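Local coordinates for protein-glutamate methylesterase/protein-glutamine glutaminase (Thermotoga maritima, PDB 3SFT) that probably removes methyl groups from methylglutamate residues of chemoreceptors and deamidates specific glutamines during chemotaxis, and is represented here by its C-terminal catalytic domain, at residues G18-D23 against T160-G165; M24-L29 against S57-T62; K31-P36 against K188-V193; K118-Y123 against F144-Y149; G150-A155 against Y175-L180. One frame throughout, in Å; residues are numbered along the deposited sequence.

Interaction 1 (G18-D23 against T160-G165); sequences GPRSLD and TCVVFG
Arg20 reaches from the short helix 18-22 to the loop 160-165, and its route illustrates how a long side chain can tie a helix to a loop through backbone carbonyls and one side-chain methyl. From CB the chain first runs straight, with CG anti to the backbone N (chi1 -169°). A bend at chi3 (74°) then carries the chain round, and contact begins at Arg20 NE, 3.6 Å from the methyl CG2 of Val162. The next atom, CZ of Arg20, lies 3.9 Å from both Val162 CG2 and Thr160 O. In this doubly wound alpha/beta domain, helix 18-22 follows the strand 9-14 that leads to Ser15, predicted to be catalytic, while the loop follows strand 152-156 of the same parallel sheet; the side chain of Val162 comes within about 9 Å of that of Ser15. At the tip, Arg20 NH2 approaches Thr160 O at 2.9 Å, but the bond is weak because the N-H points well aside (117°). A better-directed partner is a water in the guanidinium plane, which accepts from Arg20 NH2 at 2.8 Å and donates a hydrogen bond to Cys161 O at 3.1 Å. Ser21 OG also lies near Thr160 O, at 3.4 Å, yet the angle is poor for a bond; its hydrogen-bond partner is Glu156, whose OE2 is shared with Thr160 OG1.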
# COMPACT_ATOMS: atom_id res chain seq x y z
N GLY A 18 -9.36 4.57 6.37
CA GLY A 18 -7.98 4.21 6.14
C GLY A 18 -7.02 4.62 7.25
O GLY A 18 -6.32 3.76 7.80
N PRO A 19 -6.96 5.92 7.60
CA PRO A 19 -6.09 6.43 8.66
C PRO A 19 -6.25 5.72 10.01
O PRO A 19 -5.27 5.47 10.71
CB PRO A 19 -6.48 7.90 8.73
CG PRO A 19 -6.77 8.21 7.29
CD PRO A 19 -7.60 7.03 6.87
N ARG A 20 -7.50 5.39 10.36
CA ARG A 20 -7.78 4.70 11.61
C ARG A 20 -7.13 3.31 11.65
O ARG A 20 -6.59 2.90 12.68
CB ARG A 20 -9.30 4.58 11.83
CG ARG A 20 -9.68 4.13 13.23
CD ARG A 20 -11.17 3.93 13.40
NE ARG A 20 -11.64 2.71 12.74
CZ ARG A 20 -12.39 1.78 13.31
NH1 ARG A 20 -12.78 1.89 14.58
NH2 ARG A 20 -12.76 0.72 12.61
N SER A 21 -7.20 2.58 10.54
CA SER A 21 -6.60 1.25 10.49
C SER A 21 -5.08 1.31 10.38
O SER A 21 -4.38 0.47 10.94
CB SER A 21 -7.19 0.42 9.36
OG SER A 21 -8.51 0.05 9.69
N LEU A 22 -4.59 2.31 9.66
CA LEU A 22 -3.15 2.50 9.50
C LEU A 22 -2.49 2.81 10.85
O LEU A 22 -1.33 2.46 11.07
CB LEU A 22 -2.86 3.62 8.49
CG LEU A 22 -3.10 3.25 7.02
CD1 LEU A 22 -3.17 4.50 6.16
CD2 LEU A 22 -1.98 2.33 6.55
N ASP A 23 -3.26 3.43 11.75
CA ASP A 23 -2.78 3.76 13.10
C ASP A 23 -2.47 2.49 13.89
O ASP A 23 -1.68 2.53 14.82
CB ASP A 23 -3.82 4.56 13.88
CG ASP A 23 -3.90 6.01 13.45
OD1 ASP A 23 -2.99 6.50 12.75
OD2 ASP A 23 -4.89 6.67 13.83
N THR A 160 -12.06 -4.69 12.03
CA THR A 160 -11.46 -3.37 12.15
C THR A 160 -11.78 -2.37 11.04
O THR A 160 -11.31 -1.23 11.08
CB THR A 160 -9.94 -3.49 12.34
OG1 THR A 160 -9.38 -4.28 11.29
CG2 THR A 160 -9.63 -4.15 13.68
N CYS A 161 -12.58 -2.78 10.06
CA CYS A 161 -12.93 -1.90 8.95
C CYS A 161 -14.09 -0.97 9.26
O CYS A 161 -15.02 -1.32 9.98
CB CYS A 161 -13.35 -2.71 7.71
SG CYS A 161 -12.07 -3.65 6.87
N VAL A 162 -14.03 0.23 8.70
CA VAL A 162 -15.12 1.18 8.83
C VAL A 162 -16.08 0.76 7.71
O VAL A 162 -17.29 0.65 7.92
CB VAL A 162 -14.65 2.64 8.66
CG1 VAL A 162 -15.84 3.58 8.68
CG2 VAL A 162 -13.70 3.00 9.80
N VAL A 163 -15.50 0.45 6.55
CA VAL A 163 -16.25 -0.01 5.38
C VAL A 163 -15.56 -1.26 4.82
O VAL A 163 -14.42 -1.20 4.36
CB VAL A 163 -16.34 1.07 4.27
CG1 VAL A 163 -17.03 0.49 3.05
CG2 VAL A 163 -17.14 2.28 4.75
N PHE A 164 -16.26 -2.38 4.88
CA PHE A 164 -15.73 -3.65 4.40
C PHE A 164 -16.06 -3.83 2.93
O PHE A 164 -16.80 -4.74 2.56
CB PHE A 164 -16.34 -4.79 5.22
CG PHE A 164 -15.69 -6.13 5.02
CD1 PHE A 164 -14.31 -6.28 5.13
CD2 PHE A 164 -16.46 -7.26 4.76
CE1 PHE A 164 -13.72 -7.53 5.01
CE2 PHE A 164 -15.88 -8.52 4.63
CZ PHE A 164 -14.50 -8.65 4.75
N GLY A 165 -15.55 -2.94 2.09
CA GLY A 165 -15.81 -3.03 0.66
C GLY A 165 -14.57 -3.49 -0.09
O GLY A 165 -14.58 -4.55 -0.72
O HOH W 1 -14.57 -1.41 13.08

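Interaction 2 (M24-L29 against S57-T62); sequences MIIPNL and STSELT
Leu29 and Leu61 supply the purely apolar part of this contact, in which the turn 24-29 meets the end of helix 48-58 and the chain leaving it. The methyl CD1 of Leu61 sits 3.8 Å from Leu29 CB and touches Leu29 CD1 as well, the two side chains slanting across each other. A second group of contacts sets polar oxygens against carbon. Ser59 OG, placed anti to its own carbonyl carbon (chi1 -49°), lies 3.4 Å from Ile26 CG2 and 3.4 Å from Pro27 CA, while its hydrogen bond goes back to Leu55 O in the helix. Alongside, Thr58 and the ring of Pro27 point the same way, with Thr58 OG1 3.5 Å from Pro27 CG and Thr58 O 3.5 Å from Pro27 CB. Polar bonding between the segments is left to one water: it donates to Ile26 O at 3.0 Å and also to Leu29 O, and accepts from Leu61 N at 3.0 Å, bridging two backbones that share no direct hydrogen bond. Beneath lies the parallel sheet, where Ile26 and Leu61 rest on Val77 of strand 76-79 and Leu29 and Leu61 on Ile37 of strand 37-41; Leu29 further abuts Pro186 and Ile190 of helix 185-192.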
# COMPACT_ATOMS: atom_id res chain seq x y z
N MET A 24 -3.16 1.40 13.54
CA MET A 24 -2.96 0.11 14.20
C MET A 24 -1.85 -0.69 13.51
O MET A 24 -1.43 -1.73 14.02
CB MET A 24 -4.25 -0.71 14.16
CG MET A 24 -5.44 -0.13 14.89
SD MET A 24 -6.87 -1.27 14.87
CE MET A 24 -7.99 -0.37 13.80
N ILE A 25 -1.37 -0.20 12.37
CA ILE A 25 -0.35 -0.91 11.60
C ILE A 25 1.04 -0.26 11.59
O ILE A 25 1.99 -0.81 12.15
CB ILE A 25 -0.80 -1.10 10.13
CG1 ILE A 25 -2.17 -1.78 10.07
CG2 ILE A 25 0.23 -1.94 9.36
CD1 ILE A 25 -2.72 -1.90 8.67
N ILE A 26 1.14 0.88 10.92
CA ILE A 26 2.40 1.60 10.78
C ILE A 26 3.17 1.88 12.08
O ILE A 26 4.38 1.64 12.14
CB ILE A 26 2.20 2.91 9.97
CG1 ILE A 26 1.53 2.57 8.63
CG2 ILE A 26 3.53 3.63 9.75
CD1 ILE A 26 2.28 1.54 7.79
N PRO A 27 2.50 2.40 13.12
CA PRO A 27 3.18 2.69 14.39
C PRO A 27 3.75 1.45 15.09
O PRO A 27 4.61 1.57 15.95
CB PRO A 27 2.07 3.33 15.24
CG PRO A 27 1.18 3.97 14.21
CD PRO A 27 1.11 2.89 13.17
N ASN A 28 3.27 0.27 14.70
CA ASN A 28 3.71 -0.98 15.31
C ASN A 28 4.76 -1.77 14.51
O ASN A 28 4.88 -2.99 14.65
CB ASN A 28 2.50 -1.87 15.63
CG ASN A 28 1.48 -1.16 16.53
OD1 ASN A 28 0.28 -1.23 16.29
ND2 ASN A 28 1.97 -0.47 17.55
N LEU A 29 5.50 -1.06 13.66
CA LEU A 29 6.55 -1.68 12.86
C LEU A 29 7.89 -1.10 13.33
O LEU A 29 7.99 0.09 13.62
CB LEU A 29 6.33 -1.43 11.37
CG LEU A 29 5.13 -2.16 10.75
CD1 LEU A 29 4.96 -1.75 9.30
CD2 LEU A 29 5.33 -3.67 10.86
N SER A 57 4.53 11.02 13.28
CA SER A 57 4.56 11.40 14.69
C SER A 57 4.45 10.25 15.68
O SER A 57 4.95 10.33 16.79
CB SER A 57 3.45 12.42 15.00
OG SER A 57 3.69 13.65 14.32
N THR A 58 3.80 9.17 15.26
CA THR A 58 3.60 8.02 16.13
C THR A 58 4.40 6.78 15.74
O THR A 58 4.29 5.74 16.40
CB THR A 58 2.11 7.63 16.17
OG1 THR A 58 1.65 7.38 14.84
CG2 THR A 58 1.28 8.76 16.78
N SER A 59 5.22 6.88 14.69
CA SER A 59 5.98 5.72 14.22
C SER A 59 7.51 5.84 14.31
O SER A 59 8.05 6.94 14.35
CB SER A 59 5.62 5.41 12.75
OG SER A 59 4.22 5.36 12.56
N GLU A 60 8.18 4.69 14.35
CA GLU A 60 9.63 4.66 14.39
C GLU A 60 10.16 4.80 12.96
O GLU A 60 11.24 5.34 12.74
CB GLU A 60 10.14 3.36 15.03
CG GLU A 60 10.04 3.36 16.55
CD GLU A 60 10.78 4.54 17.17
OE1 GLU A 60 12.03 4.58 17.11
OE2 GLU A 60 10.11 5.44 17.73
N LEU A 61 9.37 4.31 12.00
CA LEU A 61 9.72 4.40 10.59
C LEU A 61 9.52 5.85 10.15
O LEU A 61 8.73 6.58 10.75
CB LEU A 61 8.80 3.50 9.74
CG LEU A 61 8.93 1.98 9.86
CD1 LEU A 61 7.74 1.30 9.20
CD2 LEU A 61 10.23 1.51 9.21
N THR A 62 10.25 6.27 9.13
CA THR A 62 10.12 7.64 8.63
C THR A 62 8.99 7.68 7.61
O THR A 62 9.08 7.05 6.55
CB THR A 62 11.43 8.14 8.00
OG1 THR A 62 12.47 8.09 8.98
CG2 THR A 62 11.27 9.58 7.51
O HOH W 2 7.13 2.47 12.91

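Interaction 3 (K31-P36 against K188-V193); sequences KNFPAP and KLIELV
Phe33 presents the edge of its ring to helix 185-192: near the ring plane, Leu189 O stands 4.1 Å and Ile190 N 4.2 Å from the rim atom CE1. Val193 approaches the same rim obliquely, its CG2 lying 3.5 Å from CE1 while its CG1 is 3.9 Å from Phe33 CZ. The side chains of Phe33 and Val193 cross at about a right angle, and both valine methyls are thus engaged by neighbouring atoms of one ring. With CG anti to the backbone N (chi1 -169°), the phenylalanine extends from the loop before strand 37-41 toward the helix. On the helix, Leu189 CB adds a contact of 4.1 Å with Phe33 CZ. Val193 is also flanked by Pro34, whose CG is 3.9 Å from its CG2, and by Ala35, whose CB is 4.1 Å from its CG1. The final turn of the chain therefore seats its last side chain among three successive loop residues, and Leu189 and Val193 further rest on Ile128 of strand 127-131. No hydrogen bond crosses between the segments; even the terminal carboxylate meets the loop at a proline carbon, Pro34 CG. Cohesion here rests on dispersion and the hydrophobic effect, and it depends on matching shape more than on direction.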
# COMPACT_ATOMS: atom_id res chain seq x y z
N LYS A 31 11.81 0.30 13.41
CA LYS A 31 12.56 1.27 12.62
C LYS A 31 13.39 0.57 11.54
O LYS A 31 13.57 1.11 10.45
CB LYS A 31 13.47 2.09 13.54
CG LYS A 31 14.28 3.16 12.83
CD LYS A 31 15.17 3.91 13.81
CE LYS A 31 15.99 4.98 13.09
NZ LYS A 31 16.91 5.70 14.02
N ASN A 32 13.87 -0.63 11.85
CA ASN A 32 14.69 -1.40 10.90
C ASN A 32 13.91 -2.35 9.98
O ASN A 32 14.49 -3.32 9.47
CB ASN A 32 15.78 -2.17 11.66
CG ASN A 32 15.22 -3.29 12.53
OD1 ASN A 32 14.00 -3.46 12.64
ND2 ASN A 32 16.12 -4.05 13.16
N PHE A 33 12.61 -2.11 9.80
CA PHE A 33 11.79 -2.95 8.91
C PHE A 33 12.51 -2.94 7.56
O PHE A 33 12.65 -1.89 6.94
CB PHE A 33 10.38 -2.36 8.79
CG PHE A 33 9.39 -3.28 8.13
CD1 PHE A 33 8.95 -4.42 8.78
CD2 PHE A 33 8.92 -3.01 6.85
CE1 PHE A 33 8.04 -5.28 8.17
CE2 PHE A 33 8.01 -3.86 6.24
CZ PHE A 33 7.57 -5.00 6.90
N PRO A 34 12.97 -4.11 7.10
CA PRO A 34 13.71 -4.35 5.85
C PRO A 34 13.05 -4.11 4.49
O PRO A 34 13.72 -4.20 3.46
CB PRO A 34 14.14 -5.80 6.00
CG PRO A 34 12.98 -6.41 6.70
CD PRO A 34 12.69 -5.39 7.78
N ALA A 35 11.75 -3.82 4.47
CA ALA A 35 11.08 -3.59 3.20
C ALA A 35 10.43 -2.23 3.14
O ALA A 35 9.82 -1.79 4.11
CB ALA A 35 10.02 -4.67 2.95
N PRO A 36 10.59 -1.51 2.02
CA PRO A 36 9.96 -0.19 1.93
C PRO A 36 8.45 -0.37 1.90
O PRO A 36 7.95 -1.40 1.44
CB PRO A 36 10.49 0.35 0.60
CG PRO A 36 10.78 -0.90 -0.19
CD PRO A 36 11.39 -1.81 0.82
N LYS A 188 1.99 -9.96 11.11
CA LYS A 188 2.09 -10.83 9.94
C LYS A 188 3.17 -10.30 9.00
O LYS A 188 3.95 -11.08 8.46
CB LYS A 188 0.74 -10.92 9.23
CG LYS A 188 0.73 -11.79 7.98
CD LYS A 188 1.25 -13.21 8.25
CE LYS A 188 0.34 -13.98 9.19
NZ LYS A 188 0.82 -15.38 9.36
N LEU A 189 3.22 -8.98 8.82
CA LEU A 189 4.22 -8.37 7.94
C LEU A 189 5.63 -8.66 8.45
O LEU A 189 6.52 -9.02 7.67
CB LEU A 189 4.01 -6.85 7.83
CG LEU A 189 2.77 -6.39 7.05
CD1 LEU A 189 2.69 -4.86 7.02
CD2 LEU A 189 2.81 -6.96 5.63
N ILE A 190 5.83 -8.54 9.76
CA ILE A 190 7.12 -8.79 10.38
C ILE A 190 7.60 -10.23 10.14
O ILE A 190 8.79 -10.46 9.95
CB ILE A 190 7.08 -8.47 11.90
CG1 ILE A 190 6.99 -6.96 12.10
CG2 ILE A 190 8.34 -9.01 12.61
CD1 ILE A 190 6.71 -6.54 13.52
N GLU A 191 6.67 -11.19 10.11
CA GLU A 191 7.09 -12.57 9.87
C GLU A 191 7.18 -12.96 8.39
O GLU A 191 7.82 -13.95 8.06
CB GLU A 191 6.24 -13.57 10.68
CG GLU A 191 4.74 -13.46 10.52
CD GLU A 191 4.00 -14.45 11.42
OE1 GLU A 191 4.20 -14.42 12.65
OE2 GLU A 191 3.21 -15.26 10.88
N LEU A 192 6.59 -12.16 7.51
CA LEU A 192 6.66 -12.45 6.08
C LEU A 192 7.93 -11.91 5.43
O LEU A 192 8.44 -12.49 4.48
CB LEU A 192 5.44 -11.90 5.33
CG LEU A 192 4.06 -12.51 5.59
CD1 LEU A 192 3.05 -11.83 4.69
CD2 LEU A 192 4.07 -14.01 5.33
N VAL A 193 8.45 -10.79 5.94
CA VAL A 193 9.67 -10.20 5.39
C VAL A 193 10.95 -10.81 5.98
O VAL A 193 11.77 -10.09 6.59
CB VAL A 193 9.66 -8.64 5.52
CG1 VAL A 193 8.56 -8.05 4.67
CG2 VAL A 193 9.48 -8.22 6.97
OXT VAL A 193 11.13 -12.04 5.83

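Interaction 4 (K118-Y123 against F144-Y149); sequences KAAEIY and FKVKFY
Two neighbouring helices on one side of a parallel sheet, 112-123 and 140-148, meet here through Ala120 and Val146, an example of how a small residue lets helix backbones draw close. The CA atoms of Ala120 and Val146 are 5.2 Å apart, and Ala120 CB is 4.1 Å from Val146 CA. Beyond the last turn of helix 140-148, Tyr149 closes the same seam. Its CG lies anti to the carbonyl carbon (chi1 -76°), and the ring stands against the first helix with Tyr149 CD2 3.9 Å from Ala120 CB and 3.7 Å from Ala120 O. Glu121 runs side by side with the tyrosine and points the same way, its carboxylate only 21° from the ring plane. Glu121 CA lies over one ring face, 4.1 Å from Tyr149 CE2, and Phe148 CD2 covers the centre of the opposite face. At the tip, Tyr149 OH comes 3.9 Å from Glu121 CG. An alanine in place of Tyr149 would probably open a gap between Glu121 and Phe148 and leave the phenylalanine ring without its stop on that side. Ala119 rests on Val11 of strand 9-14 and Val146 on Val153 of strand 152-156, the layering of helices on a parallel sheet that marks a doubly wound alpha/beta fold.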
# COMPACT_ATOMS: atom_id res chain seq x y z
N LYS A 118 2.56 -1.79 -11.11
CA LYS A 118 3.98 -1.50 -11.26
C LYS A 118 4.84 -2.29 -10.28
O LYS A 118 5.80 -2.92 -10.69
CB LYS A 118 4.24 0.00 -11.13
CG LYS A 118 3.60 0.83 -12.24
CD LYS A 118 3.98 0.27 -13.61
CE LYS A 118 3.33 1.05 -14.74
NZ LYS A 118 1.85 1.05 -14.62
N ALA A 119 4.46 -2.29 -9.00
CA ALA A 119 5.23 -3.00 -7.97
C ALA A 119 5.35 -4.50 -8.24
O ALA A 119 6.44 -5.06 -8.15
CB ALA A 119 4.64 -2.77 -6.59
N ALA A 120 4.23 -5.13 -8.59
CA ALA A 120 4.20 -6.56 -8.87
C ALA A 120 5.12 -6.95 -10.02
O ALA A 120 5.82 -7.96 -9.94
CB ALA A 120 2.78 -6.99 -9.17
N GLU A 121 5.12 -6.16 -11.08
CA GLU A 121 5.95 -6.43 -12.25
C GLU A 121 7.44 -6.37 -11.91
O GLU A 121 8.24 -7.11 -12.49
CB GLU A 121 5.61 -5.44 -13.35
CG GLU A 121 5.79 -5.97 -14.76
CD GLU A 121 5.08 -5.11 -15.81
OE1 GLU A 121 3.96 -4.61 -15.52
OE2 GLU A 121 5.63 -4.95 -16.92
N ILE A 122 7.80 -5.51 -10.96
CA ILE A 122 9.19 -5.35 -10.54
C ILE A 122 9.61 -6.35 -9.47
O ILE A 122 10.62 -7.05 -9.64
CB ILE A 122 9.45 -3.93 -9.97
CG1 ILE A 122 9.21 -2.87 -11.05
CG2 ILE A 122 10.86 -3.82 -9.43
CD1 ILE A 122 9.37 -1.45 -10.55
N TYR A 123 8.86 -6.41 -8.38
CA TYR A 123 9.17 -7.30 -7.27
C TYR A 123 8.65 -8.74 -7.41
O TYR A 123 9.13 -9.63 -6.71
CB TYR A 123 8.68 -6.69 -5.96
CG TYR A 123 9.43 -5.43 -5.56
CD1 TYR A 123 10.49 -5.49 -4.64
CD2 TYR A 123 9.09 -4.19 -6.09
CE1 TYR A 123 11.18 -4.34 -4.27
CE2 TYR A 123 9.78 -3.04 -5.73
CZ TYR A 123 10.82 -3.12 -4.82
OH TYR A 123 11.49 -1.97 -4.46
N PHE A 144 -4.92 -9.12 -8.16
CA PHE A 144 -4.85 -10.11 -9.22
C PHE A 144 -3.41 -10.17 -9.75
O PHE A 144 -2.82 -11.25 -9.86
CB PHE A 144 -5.81 -9.75 -10.36
CG PHE A 144 -5.43 -10.36 -11.68
CD1 PHE A 144 -5.58 -11.73 -11.90
CD2 PHE A 144 -4.86 -9.58 -12.68
CE1 PHE A 144 -5.15 -12.31 -13.10
CE2 PHE A 144 -4.43 -10.16 -13.88
CZ PHE A 144 -4.58 -11.52 -14.08
N LYS A 145 -2.87 -9.01 -10.09
CA LYS A 145 -1.50 -8.91 -10.60
C LYS A 145 -0.48 -9.48 -9.63
O LYS A 145 0.42 -10.22 -10.02
CB LYS A 145 -1.15 -7.45 -10.93
CG LYS A 145 -1.23 -7.09 -12.41
CD LYS A 145 -2.68 -6.96 -12.91
CE LYS A 145 -3.39 -5.73 -12.33
NZ LYS A 145 -3.05 -4.45 -13.01
N VAL A 146 -0.63 -9.13 -8.35
CA VAL A 146 0.27 -9.60 -7.30
C VAL A 146 0.27 -11.12 -7.27
O VAL A 146 1.34 -11.74 -7.27
CB VAL A 146 -0.13 -9.03 -5.92
CG1 VAL A 146 0.68 -9.70 -4.80
CG2 VAL A 146 0.11 -7.52 -5.89
N LYS A 147 -0.91 -11.72 -7.27
CA LYS A 147 -1.01 -13.18 -7.24
C LYS A 147 -0.47 -13.80 -8.53
O LYS A 147 0.18 -14.84 -8.49
CB LYS A 147 -2.45 -13.64 -6.98
CG LYS A 147 -3.00 -13.26 -5.61
CD LYS A 147 -2.06 -13.64 -4.46
CE LYS A 147 -1.68 -15.11 -4.51
NZ LYS A 147 -0.78 -15.46 -3.37
N PHE A 148 -0.74 -13.15 -9.66
CA PHE A 148 -0.27 -13.62 -10.97
C PHE A 148 1.26 -13.77 -10.96
O PHE A 148 1.81 -14.66 -11.60
CB PHE A 148 -0.70 -12.66 -12.08
CG PHE A 148 -0.30 -13.10 -13.47
CD1 PHE A 148 -1.08 -14.01 -14.18
CD2 PHE A 148 0.86 -12.60 -14.07
CE1 PHE A 148 -0.70 -14.43 -15.46
CE2 PHE A 148 1.24 -13.00 -15.35
CZ PHE A 148 0.46 -13.92 -16.05
N TYR A 149 1.94 -12.91 -10.20
CA TYR A 149 3.39 -12.94 -10.10
C TYR A 149 3.92 -13.70 -8.87
O TYR A 149 5.10 -13.59 -8.54
CB TYR A 149 3.96 -11.52 -10.14
CG TYR A 149 3.96 -10.92 -11.52
CD1 TYR A 149 4.75 -11.47 -12.54
CD2 TYR A 149 3.17 -9.81 -11.83
CE1 TYR A 149 4.75 -10.93 -13.82
CE2 TYR A 149 3.16 -9.27 -13.11
CZ TYR A 149 3.95 -9.83 -14.10
OH TYR A 149 3.95 -9.30 -15.37

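Interaction 5 (G150-A155 against Y175-L180); sequences GGTVIA and YADYVL
Val153 O accepts two backbone hydrogen bonds from successive residues, Asp177 and Tyr178, where strand 178-180 begins to pair in parallel with strand 152-156. These strands and helix 166-172 between them form a beta-alpha-beta unit at one edge of the sheet. Tyr178 N lies in the plane of the Val153 carbonyl at 3.2 Å from its O, whereas Asp177 N, at 2.9 Å from that oxygen, is tilted 29° from the plane. The aspartate side chain holds the other polar backbone group of Val153: its OD2 takes the Val153 N-H at 2.8 Å from N on the anti lone pair, in a bond of 164°, and also forms a salt bridge with Lys147. An alanine in place of Asp177 would probably leave the Val153 N-H without its acceptor and the lysine without its counter-charge. Farther along, Ala155 N bonds to Tyr178 O at 2.8 Å, and Leu180 N to Ala155 O at 3.0 Å, keeping the parallel register. Ala155 CB meets Ala176 CB at 4.0 Å on the side covered by helix 166-172. On the other face, toward helix 185-192, Ile154 CG1 packs against Tyr178 CD2, and Thr152 CG2 lies at the edge of the tyrosine ring, in its plane, 3.9 Å from CE2.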
# COMPACT_ATOMS: atom_id res chain seq x y z
N GLY A 150 3.05 -14.44 -8.20
CA GLY A 150 3.48 -15.21 -7.05
C GLY A 150 3.64 -14.44 -5.75
O GLY A 150 4.21 -14.95 -4.79
N GLY A 151 3.15 -13.20 -5.73
CA GLY A 151 3.23 -12.40 -4.52
C GLY A 151 2.24 -12.85 -3.45
O GLY A 151 1.53 -13.84 -3.63
N THR A 152 2.16 -12.08 -2.37
CA THR A 152 1.29 -12.39 -1.24
C THR A 152 0.29 -11.26 -1.00
O THR A 152 0.64 -10.08 -1.07
CB THR A 152 2.14 -12.63 0.03
OG1 THR A 152 2.98 -13.78 -0.17
CG2 THR A 152 1.25 -12.86 1.25
N VAL A 153 -0.94 -11.62 -0.65
CA VAL A 153 -1.99 -10.63 -0.42
C VAL A 153 -2.66 -10.74 0.95
O VAL A 153 -3.02 -11.82 1.40
CB VAL A 153 -3.07 -10.71 -1.52
CG1 VAL A 153 -4.21 -9.75 -1.22
CG2 VAL A 153 -2.45 -10.41 -2.88
N ILE A 154 -2.82 -9.59 1.60
CA ILE A 154 -3.46 -9.51 2.90
C ILE A 154 -4.67 -8.58 2.81
O ILE A 154 -4.56 -7.46 2.31
CB ILE A 154 -2.50 -8.97 3.98
CG1 ILE A 154 -1.32 -9.92 4.17
CG2 ILE A 154 -3.24 -8.80 5.30
CD1 ILE A 154 -0.20 -9.34 5.03
N ALA A 155 -5.82 -9.06 3.24
CA ALA A 155 -7.04 -8.26 3.24
C ALA A 155 -7.44 -7.99 4.68
O ALA A 155 -7.31 -8.87 5.53
CB ALA A 155 -8.16 -8.99 2.52
N TYR A 175 -8.36 -13.81 -3.94
CA TYR A 175 -6.99 -13.29 -3.96
C TYR A 175 -6.31 -13.11 -2.61
O TYR A 175 -5.10 -12.88 -2.55
CB TYR A 175 -6.93 -11.96 -4.72
CG TYR A 175 -7.35 -12.05 -6.17
CD1 TYR A 175 -7.12 -13.21 -6.92
CD2 TYR A 175 -7.97 -10.97 -6.80
CE1 TYR A 175 -7.51 -13.29 -8.25
CE2 TYR A 175 -8.36 -11.04 -8.13
CZ TYR A 175 -8.13 -12.20 -8.85
OH TYR A 175 -8.50 -12.27 -10.17
N ALA A 176 -7.08 -13.21 -1.53
CA ALA A 176 -6.52 -13.03 -0.19
C ALA A 176 -5.87 -14.28 0.39
O ALA A 176 -6.48 -15.34 0.44
CB ALA A 176 -7.59 -12.49 0.77
N ASP A 177 -4.62 -14.15 0.80
CA ASP A 177 -3.90 -15.25 1.43
C ASP A 177 -4.15 -15.18 2.93
O ASP A 177 -4.12 -16.19 3.62
CB ASP A 177 -2.39 -15.16 1.16
CG ASP A 177 -2.05 -15.29 -0.31
OD1 ASP A 177 -2.37 -16.33 -0.91
OD2 ASP A 177 -1.46 -14.34 -0.86
N TYR A 178 -4.41 -13.96 3.41
CA TYR A 178 -4.69 -13.71 4.82
C TYR A 178 -5.80 -12.67 4.97
O TYR A 178 -5.88 -11.71 4.19
CB TYR A 178 -3.44 -13.18 5.53
CG TYR A 178 -2.23 -14.08 5.46
CD1 TYR A 178 -2.10 -15.17 6.32
CD2 TYR A 178 -1.23 -13.85 4.52
CE1 TYR A 178 -0.99 -16.02 6.24
CE2 TYR A 178 -0.12 -14.69 4.43
CZ TYR A 178 -0.01 -15.77 5.29
OH TYR A 178 1.07 -16.61 5.19
N VAL A 179 -6.67 -12.89 5.94
CA VAL A 179 -7.75 -11.97 6.26
C VAL A 179 -7.48 -11.68 7.73
O VAL A 179 -7.69 -12.54 8.58
CB VAL A 179 -9.13 -12.62 6.07
CG1 VAL A 179 -10.23 -11.62 6.41
CG2 VAL A 179 -9.29 -13.09 4.62
N LEU A 180 -6.98 -10.48 8.02
CA LEU A 180 -6.62 -10.13 9.39
C LEU A 180 -7.08 -8.77 9.87
O LEU A 180 -7.13 -7.81 9.11
CB LEU A 180 -5.09 -10.16 9.52
CG LEU A 180 -4.32 -11.43 9.15
CD1 LEU A 180 -2.87 -11.06 8.89
CD2 LEU A 180 -4.42 -12.45 10.26

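How the interactions relate
Four contacts join loops and helices around the parallel sheet of this doubly wound domain, and interaction 5 pairs its last two strands. Interactions 1, 2 and 3 take their first segments from between strands 9-14 and 37-41; 4 and 5 follow, with 160-165 of interaction 1 between the segments of interaction 5, and 188-193 of interaction 3 ending the chain. Interactions 2 and 3, centres 12 Å apart, touch through Leu61 and Phe33. Helix 185-192 links interaction 3 to interaction 5. Interactions 4 and 5, 13 Å apart, meet where helix 140-148 gives way to strand 152-156. Val162 of interaction 1 and Lys145 of interaction 4 have side chains about 9 Å from those of Ser15 and Asp138 respectively, both predicted active-site residues.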